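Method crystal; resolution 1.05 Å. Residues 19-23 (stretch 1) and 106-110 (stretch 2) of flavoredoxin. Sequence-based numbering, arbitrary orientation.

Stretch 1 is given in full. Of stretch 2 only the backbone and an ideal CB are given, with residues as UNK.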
# COMPACT_ATOMS: atom_id res chain seq x y z
N VAL A 19 -4.19 -9.21 9.62
CA VAL A 19 -2.97 -9.81 10.14
C VAL A 19 -3.35 -10.86 11.14
O VAL A 19 -4.01 -10.56 12.16
CB VAL A 19 -2.08 -8.74 10.78
CG1 VAL A 19 -0.84 -9.39 11.36
CG2 VAL A 19 -1.66 -7.67 9.77
N GLY A 20 -2.99 -12.12 10.86
CA GLY A 20 -3.41 -13.28 11.65
C GLY A 20 -2.27 -13.79 12.49
O GLY A 20 -1.12 -13.91 12.03
N THR A 21 -2.55 -14.16 13.74
CA THR A 21 -1.58 -14.65 14.70
C THR A 21 -2.21 -15.65 15.68
O THR A 21 -3.43 -15.76 15.77
CB THR A 21 -1.01 -13.50 15.55
OG1 THR A 21 -2.08 -12.82 16.23
CG2 THR A 21 -0.16 -12.51 14.75
N TYR A 22 -1.35 -16.38 16.37
CA TYR A 22 -1.73 -17.14 17.56
C TYR A 22 -1.14 -16.49 18.80
O TYR A 22 0.04 -16.12 18.80
CB TYR A 22 -1.20 -18.58 17.48
CG TYR A 22 -1.84 -19.47 16.48
CD1 TYR A 22 -3.18 -19.75 16.48
CD2 TYR A 22 -1.05 -20.05 15.45
CE1 TYR A 22 -3.76 -20.59 15.53
CE2 TYR A 22 -1.63 -20.88 14.51
CZ TYR A 22 -2.98 -21.17 14.56
OH TYR A 22 -3.51 -21.97 13.60
N ASP A 23 -1.92 -16.37 19.88
CA ASP A 23 -1.37 -15.93 21.15
C ASP A 23 -0.70 -17.09 21.85
O ASP A 23 -0.55 -18.19 21.33
CB ASP A 23 -2.41 -15.20 22.00
CG ASP A 23 -3.36 -16.10 22.80
OD1 ASP A 23 -3.34 -17.34 22.64
OD2 ASP A 23 -4.13 -15.51 23.58
N UNK A 106 4.17 -21.42 8.38
CA UNK A 106 4.47 -20.50 9.51
C UNK A 106 3.44 -20.76 10.62
O UNK A 106 2.34 -21.23 10.34
CB UNK A 106 4.43 -19.04 9.07
N UNK A 107 3.88 -20.38 11.80
CA UNK A 107 3.11 -20.58 13.05
C UNK A 107 2.08 -19.48 13.28
O UNK A 107 2.21 -18.65 14.21
CB UNK A 107 4.06 -20.64 14.25
N UNK A 108 1.04 -19.44 12.44
CA UNK A 108 -0.02 -18.42 12.46
C UNK A 108 -1.20 -18.93 11.67
O UNK A 108 -1.01 -19.64 10.67
CB UNK A 108 0.47 -17.09 11.89
N UNK A 109 -2.41 -18.52 12.03
CA UNK A 109 -3.60 -18.86 11.25
C UNK A 109 -3.88 -17.82 10.16
O UNK A 109 -3.53 -16.64 10.37
CB UNK A 109 -4.81 -18.99 12.17
N UNK A 110 -4.56 -18.23 9.10
CA UNK A 110 -5.14 -17.29 8.14
C UNK A 110 -6.65 -17.50 8.10
O UNK A 110 -7.19 -18.44 8.69
CB UNK A 110 -4.53 -17.47 6.75

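Stretch 1 offers a strand, 19-22, whose most useful surface is the ring of Tyr22 (chi1 -70°, m), beside the backbone of Gly20, which has no side chain, and of Thr21, whose CA-to-CB bond points away. The end-to-end directions, CA 20 to 22 against CA 107 to 109, are 123° apart; positions 107, 108 and 109 make the contacts, while 106 and 110 make none.

Position 106 has phi/psi of -137/157, and nothing of stretch 1 lies within 5.5 Å of its ideal CB. The contact sets no preference there. The residue is Val106, which takes no part; its O accepts a weak hydrogen bond from the backbone N of position 108, 3.1 Å away.

At 107 the CA-to-CB bond runs sideways, and the ideal CB stands 5.3 Å from Tyr22 CD2. A small residue would leave the ring alone, while a medium or longer chain, polar or apolar, could turn its end toward the ring. The deposited Asp107, with chi1 at -171° (t), brings OD1 to 3.7 Å from Tyr22 CD2, an oblique approach. Its backbone contributes too: a water accepts from Tyr22 N at 3.0 Å and donates to Asp107 O at 2.8 Å, joining two segments that share no direct hydrogen bond.

Position 108 is tighter. Its CA lies 4.7 Å from Thr21 CA, and its ideal CB, pointing sideways, sits 3.6 Å from Gly20 O and 4.2 Å from Thr21 CA. So close to backbone, a compact side chain is the simplest choice, although the sideways direction does not by itself exclude others. Ala108 is found, its CB packing against Gly20 O at 3.6 Å, while its C lies 3.5 Å from Tyr22 CE2.

Position 109 points toward stretch 1, with its ideal CB 3.6 Å from Tyr22 OH and its backbone N 3.5 Å from Tyr22 CE2, over a face of the ring. An apolar side chain would suit, and a phi of -89° is compatible with proline, whose ring would carry carbon beside that N. Pro109 does exactly this: CD sits 3.5 Å from the centroid of the Tyr22 ring, only 6° off its normal, a CH-pi contact. CD also reaches Thr21 C at 3.3 Å. On the backbone, Pro109 O receives a CA-H...O contact from Gly20 CA at 3.6 Å. Glycine matters here, because an ideal CB on Gly20 would fall 2.3 Å from Pro109 O, a clash.

Position 110 points away, with nothing of stretch 1 near its ideal CB, so even a large side chain is acceptable to this contact. Tyr110 fills it, directed elsewhere.

Stretch 2 (106-110) VDAPY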
# COMPACT_ATOMS: atom_id res chain seq x y z
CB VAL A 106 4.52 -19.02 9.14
CG1 VAL A 106 5.39 -18.78 7.88
CG2 VAL A 106 3.13 -18.45 8.90
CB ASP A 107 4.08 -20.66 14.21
CG ASP A 107 3.40 -21.08 15.49
OD1 ASP A 107 2.29 -21.66 15.44
OD2 ASP A 107 4.03 -20.84 16.55
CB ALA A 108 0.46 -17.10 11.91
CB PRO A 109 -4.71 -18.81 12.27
CG PRO A 109 -4.28 -17.65 13.16
CD PRO A 109 -2.76 -17.71 13.18
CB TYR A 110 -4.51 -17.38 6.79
CG TYR A 110 -4.64 -18.68 6.04
CD1 TYR A 110 -5.70 -18.94 5.22
CD2 TYR A 110 -3.68 -19.67 6.14
CE1 TYR A 110 -5.83 -20.14 4.52
CE2 TYR A 110 -3.79 -20.84 5.43
CZ TYR A 110 -4.86 -21.08 4.64
OH TYR A 110 -4.97 -22.26 3.92
O HOH W 1 1.37 -16.14 15.17
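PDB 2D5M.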